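Local coordinates for protein branched-chain amino acid aminotransferase (Thermoproteus uzoniensis, PDB 5CE8) that probably transfers amino groups between leucine, isoleucine or valine and 2-oxoglutarate as a pyridoxal-5'-phosphate-dependent, class IV branched-chain aminotransferase, at residues Y136-G141 with G181-I186; W16-L21 with Q123-I128; R151-M156 with L188-K193; E100-R105 with A130-K135. All blocks are in the same frame, centred on the assembly; numbering follows the deposited sequence.

How the contacts relate
From the N terminus, the hairpin at residues 16-21 is met by residues 123-128, so that contact 2 closes a loop of 101 residues. Contact 4 opens inside that loop with 100-105 and closes just after it with 130-135; the two cross, share strand 125-132 within one antiparallel sheet, and touch where Ile-128 CG2 lies 3.8 Å from Ile-104 CG2. The chain runs straight on from contact 4 into 136-141, which leads to the mixed sheet. There contact 1 (136-141 with 181-186) and contact 3 (151-156 with 188-193) also cross, their centres about 23 Å apart. Contact 1 lies where strand 184-188 begins, contact 3 at the loop that follows it.

Contact 1: Y136-G141 with G181-I186; sequences YLKVEG and GYDEAI
Only the outer, partly exposed edge of this contact is tight. Here Lys-138 reaches over to Asp-183, and NZ donates to OD2 at 2.6 Å, on the syn lone pair that faces the other carboxylate oxygen; OD1 is also near, 3.0 Å from NZ. The two side chains cross at about a right angle, and a bend at the last torsion of the lysine (chi4 127°) turns NZ onto the carboxylate. Asp-183 OD2 has a second donor in the backbone N of Arg-143, so this oxygen ties the salt bridge to the start of strand 142-146. A type I turn from Lys-138 to Gly-141 carries Val-139 and Glu-140 into solvent.

Inward the fit is loose, although Leu-137 and Glu-184 are buried. Leu-137 CD2 stays 4.3 Å from Asp-183 O, and Tyr-136 brings CE2 no nearer than 4.2 Å to Glu-184 OE1, which lies obliquely to the ring. The Glu-184 carboxylate is held by other groups: OE2 takes a nearly straight bond from Ala-185 N (2.8 Å, 173°) on its anti lone pair, and also pairs with Ser-198 and Arg-178. The incoming loop thus meets the start of the second strand of a beta-alpha-beta crossover, in which parallel strands 142-146 and 184-188 are linked through helix 167-179 in the mixed sheet.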
loop_
_atom_site.group_PDB
_atom_site.type_symbol
_atom_site.label_atom_id
_atom_site.label_comp_id
_atom_site.label_asym_id
_atom_site.label_seq_id
_atom_site.Cartn_x
_atom_site.Cartn_y
_atom_site.Cartn_z
ATOM N N TYR A 136 7.596 -34.686 5.298
ATOM C CA TYR A 136 6.562 -33.709 4.752
ATOM C C TYR A 136 6.825 -33.232 3.302
ATOM O O TYR A 136 5.886 -32.935 2.539
ATOM C CB TYR A 136 6.451 -32.433 5.639
ATOM C CG TYR A 136 5.254 -31.507 5.352
ATOM C CD1 TYR A 136 3.963 -32.030 5.264
ATOM C CD2 TYR A 136 5.403 -30.112 5.233
ATOM C CE1 TYR A 136 2.843 -31.226 5.060
ATOM C CE2 TYR A 136 4.274 -29.273 4.982
ATOM C CZ TYR A 136 2.999 -29.839 4.922
ATOM O OH TYR A 136 1.858 -29.092 4.711
ATOM N N LEU A 137 8.105 -33.103 2.958
ATOM C CA LEU A 137 8.520 -32.746 1.618
ATOM C C LEU A 137 9.611 -33.677 1.174
ATOM O O LEU A 137 10.419 -34.101 2.002
ATOM C CB LEU A 137 9.040 -31.312 1.613
ATOM C CG LEU A 137 8.103 -30.184 2.033
ATOM C CD1 LEU A 137 8.793 -28.804 2.054
ATOM C CD2 LEU A 137 6.834 -30.172 1.165
ATOM N N LYS A 138 9.681 -33.901 -0.148
ATOM C CA LYS A 138 10.756 -34.699 -0.792
ATOM C C LYS A 138 12.162 -34.357 -0.230
ATOM O O LYS A 138 12.530 -33.197 -0.177
ATOM C CB LYS A 138 10.792 -34.528 -2.328
ATOM C CG LYS A 138 9.517 -34.398 -3.186
ATOM C CD LYS A 138 9.923 -34.330 -4.697
ATOM C CE LYS A 138 8.804 -33.941 -5.698
ATOM N NZ LYS A 138 8.955 -32.806 -6.700
ATOM N N VAL A 139 12.941 -35.355 0.199
ATOM C CA VAL A 139 14.266 -35.068 0.847
ATOM C C VAL A 139 15.256 -34.478 -0.162
ATOM O O VAL A 139 16.065 -33.515 0.129
ATOM C CB VAL A 139 14.874 -36.313 1.574
ATOM C CG1 VAL A 139 15.012 -37.544 0.639
ATOM C CG2 VAL A 139 16.231 -35.948 2.194
ATOM N N GLU A 140 15.185 -35.026 -1.362
ATOM C CA GLU A 140 16.063 -34.583 -2.459
ATOM C C GLU A 140 15.765 -33.208 -3.023
ATOM O O GLU A 140 16.528 -32.760 -3.848
ATOM C CB GLU A 140 16.140 -35.613 -3.613
ATOM C CG GLU A 140 14.906 -35.746 -4.480
ATOM C CD GLU A 140 13.738 -36.342 -3.737
ATOM O OE1 GLU A 140 13.961 -36.908 -2.631
ATOM O OE2 GLU A 140 12.610 -36.250 -4.269
ATOM N N GLY A 141 14.678 -32.549 -2.599
ATOM C CA GLY A 141 14.321 -31.213 -3.075
ATOM C C GLY A 141 12.935 -31.104 -3.690
ATOM O O GLY A 141 12.409 -32.025 -4.253
ATOM N N GLY A 181 0.575 -29.277 -9.390
ATOM C CA GLY A 181 1.678 -30.277 -9.235
ATOM C C GLY A 181 3.091 -29.796 -8.777
ATOM O O GLY A 181 4.025 -30.585 -8.796
ATOM N N TYR A 182 3.271 -28.533 -8.385
ATOM C CA TYR A 182 4.426 -28.124 -7.530
ATOM C C TYR A 182 4.291 -28.719 -6.155
ATOM O O TYR A 182 3.138 -29.046 -5.690
ATOM C CB TYR A 182 4.475 -26.587 -7.314
ATOM C CG TYR A 182 4.565 -25.834 -8.611
ATOM C CD1 TYR A 182 5.789 -25.686 -9.276
ATOM C CD2 TYR A 182 3.415 -25.315 -9.222
ATOM C CE1 TYR A 182 5.870 -25.048 -10.505
ATOM C CE2 TYR A 182 3.501 -24.666 -10.444
ATOM C CZ TYR A 182 4.721 -24.564 -11.085
ATOM O OH TYR A 182 4.801 -23.896 -12.270
ATOM N N ASP A 183 5.401 -28.790 -5.439
ATOM C CA ASP A 183 5.349 -29.422 -4.128
ATOM C C ASP A 183 4.971 -28.405 -3.041
ATOM O O ASP A 183 4.344 -28.763 -2.080
ATOM C CB ASP A 183 6.668 -30.081 -3.791
ATOM C CG ASP A 183 7.180 -30.954 -4.890
ATOM O OD1 ASP A 183 6.499 -31.957 -5.147
ATOM O OD2 ASP A 183 8.225 -30.639 -5.535
ATOM N N GLU A 184 5.319 -27.123 -3.219
ATOM C CA GLU A 184 5.076 -26.158 -2.147
ATOM C C GLU A 184 4.985 -24.730 -2.721
ATOM O O GLU A 184 5.470 -24.417 -3.868
ATOM C CB GLU A 184 6.198 -26.189 -1.043
ATOM C CG GLU A 184 5.973 -25.345 0.255
ATOM C CD GLU A 184 4.607 -25.661 0.897
ATOM O OE1 GLU A 184 4.601 -26.595 1.710
ATOM O OE2 GLU A 184 3.516 -25.115 0.450
ATOM N N ALA A 185 4.370 -23.894 -1.878
ATOM C CA ALA A 185 4.164 -22.468 -2.130
ATOM C C ALA A 185 5.208 -21.617 -1.576
ATOM O O ALA A 185 5.706 -21.915 -0.545
ATOM C CB ALA A 185 2.864 -22.000 -1.562
ATOM N N ILE A 186 5.475 -20.490 -2.239
ATOM C CA ILE A 186 6.200 -19.369 -1.593
ATOM C C ILE A 186 5.248 -18.223 -1.592
ATOM O O ILE A 186 4.697 -17.919 -2.597
ATOM C CB ILE A 186 7.552 -18.977 -2.324
ATOM C CG1 ILE A 186 8.689 -19.932 -1.890
ATOM C CG2 ILE A 186 8.088 -17.615 -1.872
ATOM C CD1 ILE A 186 9.620 -20.212 -2.966
#

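Contact 2: W16-L21 with Q123-I128; sequences WLDGRL and QASVAI
Asp-18 makes the most concentrated polar link, using both carboxylate oxygens at the tip of a beta hairpin with a two-residue turn. Ser-125 OG donates to Asp-18 OD2 at 2.6 Å, on the syn lone pair, while Val-126 N reaches OD1 at 2.9 Å from above the carboxylate plane. The backbone of the same aspartate returns a bond: Asp-18 N points almost straight at Val-126 O (3.0 Å, 173°), nearly along the C=O axis. Residue 18 is therefore gripped by main chain and side chain together, just where the type I' turn from Leu-17 to Arg-20 reverses the chain.

Further along, the hairpin strand 14-17 joins strand 125-132 in the antiparallel sheet. Trp-16 and Ile-128 form a hydrogen-bonded pair, with Trp-16 N donating to Ile-128 O at 2.9 Å and Ile-128 N to Trp-16 O in return; Leu-17 and Ala-127 follow as a non-hydrogen-bonded pair.

Packing differs on the two faces. Trp-16, with CG anti to the backbone N (chi1 -171°), lies alongside Ile-128 on the face covered by helix 82-95. One ring face has Gly-19 N over its rim, the opposite face has Ile-128 CD1, and Leu-21 CD1 sits in plane at the edge. Val-126 comes in obliquely, its CB 4.0 Å from Trp-16 CZ3. On the other face, where Ala-127 also meets Val-31 of a second subunit, Leu-17 turns CD1 to within 3.9 Å of Ala-127 CB.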
loop_
_atom_site.group_PDB
_atom_site.type_symbol
_atom_site.label_atom_id
_atom_site.label_comp_id
_atom_site.label_asym_id
_atom_site.label_seq_id
_atom_site.Cartn_x
_atom_site.Cartn_y
_atom_site.Cartn_z
ATOM N N TRP A 16 -3.994 -36.397 24.983
ATOM C CA TRP A 16 -4.193 -35.630 26.192
ATOM C C TRP A 16 -5.173 -34.510 25.916
ATOM O O TRP A 16 -5.053 -33.695 24.975
ATOM C CB TRP A 16 -2.822 -35.191 26.703
ATOM C CG TRP A 16 -2.620 -34.552 28.013
ATOM C CD1 TRP A 16 -2.027 -35.131 29.072
ATOM C CD2 TRP A 16 -2.761 -33.156 28.364
ATOM N NE1 TRP A 16 -1.880 -34.217 30.066
ATOM C CE2 TRP A 16 -2.298 -33.002 29.664
ATOM C CE3 TRP A 16 -3.248 -32.054 27.727
ATOM C CZ2 TRP A 16 -2.286 -31.782 30.328
ATOM C CZ3 TRP A 16 -3.206 -30.825 28.402
ATOM C CH2 TRP A 16 -2.774 -30.711 29.679
ATOM N N LEU A 17 -6.130 -34.428 26.817
ATOM C CA LEU A 17 -7.125 -33.461 26.768
ATOM C C LEU A 17 -7.332 -32.935 28.168
ATOM O O LEU A 17 -7.785 -33.658 29.061
ATOM C CB LEU A 17 -8.331 -34.153 26.215
ATOM C CG LEU A 17 -9.532 -33.279 25.942
ATOM C CD1 LEU A 17 -9.091 -31.971 25.388
ATOM C CD2 LEU A 17 -10.502 -33.919 24.961
ATOM N N ASP A 18 -6.958 -31.694 28.393
ATOM C CA ASP A 18 -7.125 -31.096 29.684
ATOM C C ASP A 18 -6.729 -31.915 30.909
ATOM O O ASP A 18 -7.480 -32.088 31.913
ATOM C CB ASP A 18 -8.541 -30.575 29.790
ATOM C CG ASP A 18 -8.691 -29.216 29.103
ATOM O OD1 ASP A 18 -7.686 -28.634 28.698
ATOM O OD2 ASP A 18 -9.817 -28.757 28.963
ATOM N N GLY A 19 -5.509 -32.389 30.838
ATOM C CA GLY A 19 -4.953 -33.136 31.927
ATOM C C GLY A 19 -5.419 -34.567 32.052
ATOM O O GLY A 19 -5.155 -35.116 33.076
ATOM N N ARG A 20 -6.087 -35.151 31.024
ATOM C CA ARG A 20 -6.530 -36.580 30.990
ATOM C C ARG A 20 -6.142 -37.206 29.693
ATOM O O ARG A 20 -6.199 -36.557 28.616
ATOM C CB ARG A 20 -8.068 -36.724 31.105
ATOM C CG ARG A 20 -8.620 -38.133 31.376
ATOM C CD ARG A 20 -10.141 -38.210 31.161
ATOM N NE ARG A 20 -10.717 -39.571 31.254
ATOM C CZ ARG A 20 -11.970 -39.876 30.909
ATOM N NH1 ARG A 20 -12.759 -38.932 30.411
ATOM N NH2 ARG A 20 -12.429 -41.129 31.047
ATOM N N LEU A 21 -5.742 -38.477 29.780
ATOM C CA LEU A 21 -5.411 -39.245 28.588
ATOM C C LEU A 21 -6.702 -39.908 28.155
ATOM O O LEU A 21 -7.309 -40.641 28.886
ATOM C CB LEU A 21 -4.324 -40.251 28.839
ATOM C CG LEU A 21 -2.863 -40.102 28.343
ATOM C CD1 LEU A 21 -2.475 -38.784 27.651
ATOM C CD2 LEU A 21 -1.867 -40.517 29.435
ATOM N N GLN A 123 -11.815 -19.697 29.040
ATOM C CA GLN A 123 -10.603 -20.359 29.429
ATOM C C GLN A 123 -10.329 -21.463 28.390
ATOM O O GLN A 123 -11.198 -22.164 28.021
ATOM C CB GLN A 123 -10.773 -20.812 30.840
ATOM C CG GLN A 123 -9.665 -21.716 31.285
ATOM C CD GLN A 123 -9.371 -21.523 32.738
ATOM O OE1 GLN A 123 -9.025 -20.415 33.144
ATOM N NE2 GLN A 123 -9.474 -22.595 33.530
ATOM N N ALA A 124 -9.148 -21.535 27.830
ATOM C CA ALA A 124 -8.892 -22.557 26.789
ATOM C C ALA A 124 -8.789 -23.958 27.326
ATOM O O ALA A 124 -8.376 -24.141 28.484
ATOM C CB ALA A 124 -7.559 -22.254 26.093
ATOM N N SER A 125 -9.055 -24.935 26.441
ATOM C CA SER A 125 -8.621 -26.319 26.639
ATOM C C SER A 125 -7.350 -26.566 25.831
ATOM O O SER A 125 -7.095 -25.869 24.845
ATOM C CB SER A 125 -9.698 -27.294 26.206
ATOM O OG SER A 125 -10.815 -27.293 27.061
ATOM N N VAL A 126 -6.551 -27.549 26.243
ATOM C CA VAL A 126 -5.415 -27.981 25.481
ATOM C C VAL A 126 -5.538 -29.479 25.183
ATOM O O VAL A 126 -5.854 -30.269 26.022
ATOM C CB VAL A 126 -4.080 -27.648 26.085
ATOM C CG1 VAL A 126 -2.950 -28.192 25.187
ATOM C CG2 VAL A 126 -3.927 -26.134 26.249
ATOM N N ALA A 127 -5.418 -29.843 23.930
ATOM C CA ALA A 127 -5.299 -31.274 23.542
ATOM C C ALA A 127 -3.962 -31.455 22.880
ATOM O O ALA A 127 -3.455 -30.522 22.129
ATOM C CB ALA A 127 -6.417 -31.669 22.605
ATOM N N ILE A 128 -3.384 -32.614 23.123
ATOM C CA ILE A 128 -2.059 -32.971 22.631
ATOM C C ILE A 128 -2.084 -34.376 22.158
ATOM O O ILE A 128 -2.292 -35.341 22.921
ATOM C CB ILE A 128 -0.940 -32.929 23.637
ATOM C CG1 ILE A 128 -0.670 -31.553 24.137
ATOM C CG2 ILE A 128 0.360 -33.519 23.043
ATOM C CD1 ILE A 128 -0.014 -31.530 25.508
#

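Contact 3: R151-M156 with L188-K193; sequences RVHTSM and LNAEGK
Direct hydrogen bonds join the two loops at two points. At the end of strand 184-188, Arg-151 N donates to Leu-188 O at 3.0 Å, lying in the carbonyl plane; the NE of the same arginine bonds Gly-218 O. Farther on, His-153 NE2 gives its hydrogen to Glu-191 OE2 (2.8 Å, 155°), on the syn lone pair; the oxygen lies close to the ring plane, while ring and carboxylate planes are turned 44° apart. His-153 is also held at its other nitrogen, by a 2.9 Å hydrogen bond between ND1 and Ser-155 OG. Within the hairpin loop, a type I turn from Asn-189 to Gly-192 is backed by Lys-193 N, which donates to Asn-189 OD1 at 2.7 Å.

A water bridges the backbones, donating to Arg-151 O and accepting from Ala-190 N at 2.7 Å. Apolar contact is slight: His-153 CD2 meets the methyl of Ala-190 at 3.6 Å.

Arg-151 lines the pyridoxal-5'-phosphate pocket, and its bonds hold this residue at both its base and its guanidinium end. Bonded at both nitrogens, the imidazole of His-153 is fixed in rotation, and the carboxylate at NE2 would tend to raise its basicity.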
loop_
_atom_site.group_PDB
_atom_site.type_symbol
_atom_site.label_atom_id
_atom_site.label_comp_id
_atom_site.label_asym_id
_atom_site.label_seq_id
_atom_site.Cartn_x
_atom_site.Cartn_y
_atom_site.Cartn_z
ATOM N N ARG A 151 0.862 -13.370 1.963
ATOM C CA ARG A 151 0.816 -13.618 3.403
ATOM C C ARG A 151 -0.068 -12.611 4.149
ATOM O O ARG A 151 0.017 -11.402 3.955
ATOM C CB ARG A 151 2.241 -13.598 3.983
ATOM C CG ARG A 151 2.450 -13.899 5.434
ATOM C CD ARG A 151 2.341 -15.368 5.938
ATOM N NE ARG A 151 2.927 -15.375 7.286
ATOM C CZ ARG A 151 2.497 -16.051 8.376
ATOM N NH1 ARG A 151 1.514 -16.923 8.315
ATOM N NH2 ARG A 151 3.117 -15.869 9.554
ATOM N N VAL A 152 -0.841 -13.096 5.078
ATOM C CA VAL A 152 -1.792 -12.237 5.742
ATOM C C VAL A 152 -0.872 -11.229 6.522
ATOM O O VAL A 152 0.219 -11.626 7.001
ATOM C CB VAL A 152 -2.863 -13.019 6.578
ATOM C CG1 VAL A 152 -2.343 -13.861 7.650
ATOM C CG2 VAL A 152 -3.820 -12.060 7.228
ATOM N N HIS A 153 -1.290 -9.980 6.630
ATOM C CA HIS A 153 -0.473 -8.869 7.091
ATOM C C HIS A 153 -0.669 -8.614 8.606
ATOM O O HIS A 153 -1.761 -8.826 9.143
ATOM C CB HIS A 153 -0.828 -7.630 6.285
ATOM C CG HIS A 153 0.183 -6.514 6.412
ATOM N ND1 HIS A 153 0.001 -5.435 7.240
ATOM C CD2 HIS A 153 1.404 -6.342 5.835
ATOM C CE1 HIS A 153 1.060 -4.662 7.192
ATOM N NE2 HIS A 153 1.917 -5.178 6.316
ATOM N N THR A 154 0.401 -8.190 9.286
ATOM C CA THR A 154 0.347 -7.866 10.758
ATOM C C THR A 154 -0.769 -6.860 11.189
ATOM O O THR A 154 -1.312 -6.964 12.326
ATOM C CB THR A 154 1.786 -7.399 11.267
ATOM O OG1 THR A 154 1.826 -7.087 12.675
ATOM C CG2 THR A 154 2.225 -6.060 10.525
ATOM N N SER A 155 -1.055 -5.864 10.308
ATOM C CA SER A 155 -2.138 -4.857 10.460
ATOM C C SER A 155 -3.530 -5.475 10.540
ATOM O O SER A 155 -4.482 -4.796 10.939
ATOM C CB SER A 155 -2.169 -3.858 9.277
ATOM O OG SER A 155 -2.641 -4.472 8.077
ATOM N N MET A 156 -3.644 -6.756 10.172
ATOM C CA MET A 156 -4.916 -7.470 10.137
ATOM C C MET A 156 -5.041 -8.746 10.993
ATOM O O MET A 156 -6.137 -9.003 11.537
ATOM C CB MET A 156 -5.164 -7.863 8.653
ATOM C CG MET A 156 -5.124 -6.706 7.681
ATOM S SD MET A 156 -4.780 -7.303 5.973
ATOM C CE MET A 156 -4.506 -5.647 5.366
ATOM N N LEU A 188 4.764 -14.086 -0.942
ATOM C CA LEU A 188 5.218 -12.706 -0.773
ATOM C C LEU A 188 4.384 -12.046 0.324
ATOM O O LEU A 188 3.214 -12.359 0.482
ATOM C CB LEU A 188 5.057 -11.944 -2.029
ATOM C CG LEU A 188 5.772 -12.466 -3.251
ATOM C CD1 LEU A 188 5.823 -11.485 -4.424
ATOM C CD2 LEU A 188 7.217 -12.856 -2.875
ATOM N N ASN A 189 4.971 -11.138 1.097
ATOM C CA ASN A 189 4.196 -10.262 1.992
ATOM C C ASN A 189 3.477 -9.060 1.233
ATOM O O ASN A 189 3.579 -8.957 -0.008
ATOM C CB ASN A 189 5.024 -9.814 3.182
ATOM C CG ASN A 189 6.105 -8.784 2.820
ATOM O OD1 ASN A 189 6.334 -8.466 1.618
ATOM N ND2 ASN A 189 6.909 -8.440 3.821
ATOM N N ALA A 190 2.748 -8.178 1.943
ATOM C CA ALA A 190 1.932 -7.147 1.249
ATOM C C ALA A 190 2.860 -6.173 0.509
ATOM O O ALA A 190 2.487 -5.524 -0.422
ATOM C CB ALA A 190 1.154 -6.350 2.197
ATOM N N GLU A 191 4.077 -6.077 0.965
ATOM C CA GLU A 191 5.068 -5.121 0.465
ATOM C C GLU A 191 5.877 -5.787 -0.651
ATOM O O GLU A 191 6.794 -5.175 -1.211
ATOM C CB GLU A 191 5.994 -4.651 1.604
ATOM C CG GLU A 191 5.284 -3.825 2.727
ATOM C CD GLU A 191 4.664 -4.644 3.862
ATOM O OE1 GLU A 191 4.764 -5.896 3.819
ATOM O OE2 GLU A 191 4.044 -4.015 4.847
ATOM N N GLY A 192 5.589 -7.032 -0.938
ATOM C CA GLY A 192 6.155 -7.714 -2.093
ATOM C C GLY A 192 7.420 -8.519 -1.890
ATOM O O GLY A 192 7.994 -8.942 -2.843
ATOM N N LYS A 193 7.834 -8.725 -0.628
ATOM C CA LYS A 193 9.057 -9.399 -0.258
ATOM C C LYS A 193 8.682 -10.826 0.069
ATOM O O LYS A 193 7.620 -11.022 0.682
ATOM C CB LYS A 193 9.694 -8.894 1.000
ATOM C CG LYS A 193 9.972 -7.415 1.093
ATOM C CD LYS A 193 10.798 -6.852 -0.078
ATOM C CE LYS A 193 10.923 -5.329 0.138
ATOM N NZ LYS A 193 9.613 -4.678 -0.195
HETATM O O HOH W 1 1.844 -9.305 4.249
#

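Contact 4: E100-R105 with A130-K135; sequences EDLYIR and AIPFGK
Two aromatic side chains define this contact: the ring of Tyr-103 on strand 102-109 and that of Phe-133, just past the end of strand 125-132. Tyr-103 is paired with Ile-131, both side chains on one face of the sheet, and Phe-133 follows two residues on, so that Tyr-103 CB and Phe-133 CB touch at 3.7 Å. Both hold CG anti to the backbone N, and the rings meet as a tilted edge-to-face pair, the edge of Tyr-103 toward the face of Phe-133, with centroids 5.4 Å apart and planes at 50°. Ala-261 touches both side chains.

Beneath, Tyr-103 N and O bond Ile-131 O and N, each at 3.0 Å, in an antiparallel hydrogen-bonded pair, and Phe-133 N continues to Asp-101 O as the strand runs out. A water extends this end, donating both to Asp-101 OD2 and to Phe-133 O, while Asp-101 OD1 takes the N-H of Trp-50.

On the aliphatic opposite face, Ala-130 CB lies 4.1 Å from both Leu-102 CD1 and Ile-104 CG1; Leu-102 and Ile-104 pack in turn on helix 82-95, and Ala-130 on Phe-98. At the outer end of the contact, Glu-100 crosses Pro-132 obliquely, OE1 3.4 Å from CB.

Arg-105 NH2 donates to Tyr-103 OH (2.8 Å, 157°) in the guanidinium plane. Its NH1 bonds Asn-37 and Tyr-38 of a second subunit, so the arginine that holds this hydroxyl is itself bonded across the subunit interface. The tyrosine side chain is about 6 Å from the bound pyridoxal-5'-phosphate (nearest atoms). The arginine's charge would be expected to make the phenol somewhat more acidic.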
loop_
_atom_site.group_PDB
_atom_site.type_symbol
_atom_site.label_atom_id
_atom_site.label_comp_id
_atom_site.label_asym_id
_atom_site.label_seq_id
_atom_site.Cartn_x
_atom_site.Cartn_y
_atom_site.Cartn_z
ATOM N N GLU A 100 9.336 -44.588 17.792
ATOM C CA GLU A 100 9.509 -44.202 16.364
ATOM C C GLU A 100 9.284 -42.678 16.227
ATOM O O GLU A 100 8.738 -42.066 17.126
ATOM C CB GLU A 100 8.463 -44.923 15.514
ATOM C CG GLU A 100 7.028 -44.348 15.673
ATOM C CD GLU A 100 5.945 -45.287 15.163
ATOM O OE1 GLU A 100 5.588 -45.271 13.989
ATOM O OE2 GLU A 100 5.445 -46.057 15.978
ATOM N N ASP A 101 9.634 -42.137 15.063
ATOM C CA ASP A 101 9.493 -40.690 14.734
ATOM C C ASP A 101 8.010 -40.310 14.767
ATOM O O ASP A 101 7.116 -41.040 14.238
ATOM C CB ASP A 101 10.040 -40.344 13.345
ATOM C CG ASP A 101 11.517 -40.507 13.230
ATOM O OD1 ASP A 101 12.128 -40.781 14.253
ATOM O OD2 ASP A 101 12.040 -40.427 12.074
ATOM N N LEU A 102 7.764 -39.208 15.452
ATOM C CA LEU A 102 6.439 -38.641 15.669
ATOM C C LEU A 102 6.413 -37.156 15.334
ATOM O O LEU A 102 7.446 -36.515 15.422
ATOM C CB LEU A 102 6.078 -38.717 17.133
ATOM C CG LEU A 102 6.075 -40.054 17.874
ATOM C CD1 LEU A 102 5.725 -39.801 19.371
ATOM C CD2 LEU A 102 5.162 -41.055 17.158
ATOM N N TYR A 103 5.236 -36.697 14.934
ATOM C CA TYR A 103 4.819 -35.311 14.981
ATOM C C TYR A 103 3.778 -35.206 16.085
ATOM O O TYR A 103 2.805 -35.945 16.139
ATOM C CB TYR A 103 4.226 -34.947 13.650
ATOM C CG TYR A 103 3.876 -33.501 13.510
ATOM C CD1 TYR A 103 2.615 -33.041 13.876
ATOM C CD2 TYR A 103 4.786 -32.589 12.990
ATOM C CE1 TYR A 103 2.275 -31.722 13.742
ATOM C CE2 TYR A 103 4.452 -31.240 12.856
ATOM C CZ TYR A 103 3.180 -30.834 13.178
ATOM O OH TYR A 103 2.843 -29.496 13.131
ATOM N N ILE A 104 4.023 -34.309 16.995
ATOM C CA ILE A 104 3.160 -34.009 18.115
ATOM C C ILE A 104 2.407 -32.628 17.889
ATOM O O ILE A 104 3.029 -31.575 17.610
ATOM C CB ILE A 104 4.042 -33.933 19.365
ATOM C CG1 ILE A 104 4.744 -35.319 19.656
ATOM C CG2 ILE A 104 3.233 -33.533 20.584
ATOM C CD1 ILE A 104 6.110 -35.115 20.300
ATOM N N ARG A 105 1.095 -32.668 17.954
ATOM C CA ARG A 105 0.276 -31.472 17.803
ATOM C C ARG A 105 -0.466 -30.997 19.080
ATOM O O ARG A 105 -1.523 -31.623 19.465
ATOM C CB ARG A 105 -0.794 -31.794 16.820
ATOM C CG ARG A 105 -1.812 -30.662 16.630
ATOM C CD ARG A 105 -1.288 -29.275 16.230
ATOM N NE ARG A 105 -0.439 -29.165 15.050
ATOM C CZ ARG A 105 -0.843 -29.044 13.795
ATOM N NH1 ARG A 105 -2.125 -29.074 13.405
ATOM N NH2 ARG A 105 0.078 -28.919 12.871
ATOM N N ALA A 130 0.011 -37.190 19.622
ATOM C CA ALA A 130 1.296 -37.707 19.141
ATOM C C ALA A 130 1.051 -38.759 18.074
ATOM O O ALA A 130 0.397 -39.747 18.359
ATOM C CB ALA A 130 2.058 -38.308 20.298
ATOM N N ILE A 131 1.539 -38.538 16.853
ATOM C CA ILE A 131 1.250 -39.372 15.768
ATOM C C ILE A 131 2.512 -39.835 14.999
ATOM O O ILE A 131 3.440 -39.046 14.755
ATOM C CB ILE A 131 0.161 -38.663 14.867
ATOM C CG1 ILE A 131 0.662 -38.270 13.481
ATOM C CG2 ILE A 131 -0.478 -37.457 15.586
ATOM C CD1 ILE A 131 -0.436 -37.770 12.551
ATOM N N PRO A 132 2.511 -41.092 14.521
ATOM C CA PRO A 132 3.609 -41.504 13.701
ATOM C C PRO A 132 3.700 -40.635 12.500
ATOM O O PRO A 132 2.657 -40.199 11.999
ATOM C CB PRO A 132 3.226 -42.911 13.283
ATOM C CG PRO A 132 2.470 -43.389 14.439
ATOM C CD PRO A 132 1.636 -42.223 14.854
ATOM N N PHE A 133 4.924 -40.330 12.057
ATOM C CA PHE A 133 5.119 -39.334 10.941
ATOM C C PHE A 133 6.498 -39.472 10.352
ATOM O O PHE A 133 7.494 -39.409 11.086
ATOM C CB PHE A 133 4.931 -37.890 11.470
ATOM C CG PHE A 133 4.613 -36.834 10.398
ATOM C CD1 PHE A 133 3.390 -36.832 9.732
ATOM C CD2 PHE A 133 5.517 -35.780 10.122
ATOM C CE1 PHE A 133 3.067 -35.823 8.808
ATOM C CE2 PHE A 133 5.198 -34.780 9.209
ATOM C CZ PHE A 133 3.989 -34.797 8.543
ATOM N N GLY A 134 6.548 -39.744 9.041
ATOM C CA GLY A 134 7.768 -39.664 8.240
ATOM C C GLY A 134 8.060 -38.247 7.718
ATOM O O GLY A 134 7.997 -37.205 8.455
ATOM N N LYS A 135 8.368 -38.178 6.428
ATOM C CA LYS A 135 8.735 -36.873 5.782
ATOM C C LYS A 135 7.510 -36.040 5.237
ATOM O O LYS A 135 6.501 -36.643 4.813
ATOM C CB LYS A 135 9.845 -37.140 4.728
ATOM C CG LYS A 135 11.186 -37.590 5.357
HETATM O O HOH W 2 10.074 -39.363 10.364
#